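Local coordinates for 23S rRNA-specific endonuclease VapC20 (Mycobacterium tuberculosis H37Rv, PDB 5WZF), which cleaves 23S rRNA in the sarcin-ricin loop as the magnesium-dependent PIN-domain toxin of a type II toxin-antitoxin system, at the interface of chains A and B. Residues are numbered along the deposited sequence; one frame, centred on the assembly and turned at random. Chains: chain A, 23S rRNA-specific endonuclease VapC20; chain B, 23S rRNA-specific endonuclease VapC20.

The interface of chains A and B. Residues chain A 51-52, 92, 109; chain B 51-52, 92.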
loop_
_atom_site.group_PDB
_atom_site.type_symbol
_atom_site.label_atom_id
_atom_site.label_comp_id
_atom_site.label_asym_id
_atom_site.label_seq_id
_atom_site.Cartn_x
_atom_site.Cartn_y
_atom_site.Cartn_z
ATOM N N ASN A 51 2.845 4.251 7.984
ATOM C CA ASN A 51 2.161 2.967 7.972
ATOM C C ASN A 51 2.137 2.371 6.567
ATOM O O ASN A 51 2.324 1.166 6.393
ATOM C CB ASN A 51 0.734 3.102 8.528
ATOM C CG ASN A 51 -0.113 4.114 7.765
ATOM O OD1 ASN A 51 0.369 5.167 7.343
ATOM N ND2 ASN A 51 -1.393 3.797 7.596
ATOM N N HIS A 52 1.922 3.220 5.567
ATOM C CA HIS A 52 1.921 2.778 4.176
ATOM C C HIS A 52 3.284 2.219 3.761
ATOM O O HIS A 52 3.361 1.204 3.071
ATOM C CB HIS A 52 1.513 3.926 3.246
ATOM C CG HIS A 52 0.055 4.263 3.308
ATOM N ND1 HIS A 52 -0.901 3.558 2.611
ATOM C CD2 HIS A 52 -0.610 5.229 3.984
ATOM C CE1 HIS A 52 -2.092 4.075 2.854
ATOM N NE2 HIS A 52 -1.944 5.092 3.684
ATOM N N GLU A 92 -3.888 11.676 2.655
ATOM C CA GLU A 92 -4.128 10.840 1.485
ATOM C C GLU A 92 -4.822 11.645 0.387
ATOM O O GLU A 92 -4.502 11.503 -0.790
ATOM C CB GLU A 92 -4.955 9.602 1.854
ATOM C CG GLU A 92 -4.168 8.556 2.644
ATOM C CD GLU A 92 -4.974 7.297 2.935
ATOM O OE1 GLU A 92 -6.177 7.276 2.623
ATOM O OE2 GLU A 92 -4.398 6.334 3.476
ATOM N N PHE A 109 1.386 5.373 -5.249
ATOM C CA PHE A 109 0.557 5.962 -4.205
ATOM C C PHE A 109 1.309 6.080 -2.876
ATOM O O PHE A 109 1.216 7.102 -2.195
ATOM C CB PHE A 109 -0.723 5.146 -4.008
ATOM C CG PHE A 109 -1.560 5.608 -2.850
ATOM C CD1 PHE A 109 -2.373 6.722 -2.968
ATOM C CD2 PHE A 109 -1.532 4.930 -1.643
ATOM C CE1 PHE A 109 -3.139 7.152 -1.904
ATOM C CE2 PHE A 109 -2.299 5.354 -0.576
ATOM C CZ PHE A 109 -3.104 6.466 -0.708
ATOM N N ASN B 51 -8.909 2.343 1.464
ATOM C CA ASN B 51 -7.893 3.294 1.029
ATOM C C ASN B 51 -6.635 2.568 0.561
ATOM O O ASN B 51 -6.022 2.959 -0.430
ATOM C CB ASN B 51 -7.565 4.288 2.149
ATOM C CG ASN B 51 -7.099 3.607 3.424
ATOM O OD1 ASN B 51 -7.619 2.562 3.813
ATOM N ND2 ASN B 51 -6.107 4.201 4.082
ATOM N N HIS B 52 -6.265 1.491 1.253
ATOM C CA HIS B 52 -5.078 0.736 0.864
ATOM C C HIS B 52 -5.266 0.086 -0.504
ATOM O O HIS B 52 -4.344 0.068 -1.323
ATOM C CB HIS B 52 -4.735 -0.326 1.915
ATOM C CG HIS B 52 -4.173 0.237 3.183
ATOM N ND1 HIS B 52 -2.895 0.747 3.269
ATOM C CD2 HIS B 52 -4.711 0.363 4.420
ATOM C CE1 HIS B 52 -2.672 1.167 4.501
ATOM N NE2 HIS B 52 -3.758 0.947 5.219
ATOM N N GLU B 92 -5.450 -1.685 11.482
ATOM C CA GLU B 92 -4.115 -1.982 10.969
ATOM C C GLU B 92 -3.307 -2.824 11.956
ATOM O O GLU B 92 -2.581 -3.728 11.554
ATOM C CB GLU B 92 -3.355 -0.691 10.642
ATOM C CG GLU B 92 -3.755 -0.070 9.320
ATOM C CD GLU B 92 -2.758 0.965 8.828
ATOM O OE1 GLU B 92 -1.791 1.259 9.557
ATOM O OE2 GLU B 92 -2.942 1.470 7.705
HETATM O O HOH W 1 -0.953 1.154 1.528
#
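At the near-twofold centre of the PIN-domain homodimer, where helix 51-64 of chain A starts opposite helix 51-63 of chain B, A:Asn51 and A:His52 meet B:His52 and B:Glu92, and the same set recurs with the chains exchanged. The side-chain amide nitrogen ND2 of A:Asn51 donates to carboxylate oxygen OE2 of B:Glu92 at 2.8 Å, on its syn side and 17° out of the carboxylate plane. Its mate, ND2 of B:Asn51 to OE2 of A:Glu92, is also 2.8 Å long and uses the syn lone pair. In both pairs the side chains cross at about a right angle, with amide and carboxylate planes turned roughly 35° apart. The glutamates reach across with their chains extended beyond CG (chi2 -177° in A:Glu92).

Each OE2 is gripped a second time, from its anti side, by the histidine of its own chain. NE2 of A:His52 donates a hydrogen bond to OE2 of A:Glu92 (2.8 Å). NE2 of B:His52 does the same to OE2 of B:Glu92 (2.7 Å). These acceptors lie near the ring planes, so the bonds should fix ring rotation and, in turn, steady the carboxylates for the partner's amide. The ND1-CE1 rims of the two imidazoles pass obliquely over each other, CE1 of A:His52 3.4 Å from CE1 of B:His52, and one water bridges their ND1 atoms in the plane of both rings. The edge of the A:Phe109 ring points at CE1 of A:His52. The asparagine bonds thus tie helix 51-64 of chain A and helix 51-63 of chain B each to the partner's helix 89-101, while the histidine bonds join the two helices within each chain, helping to hold the toxin dimer together.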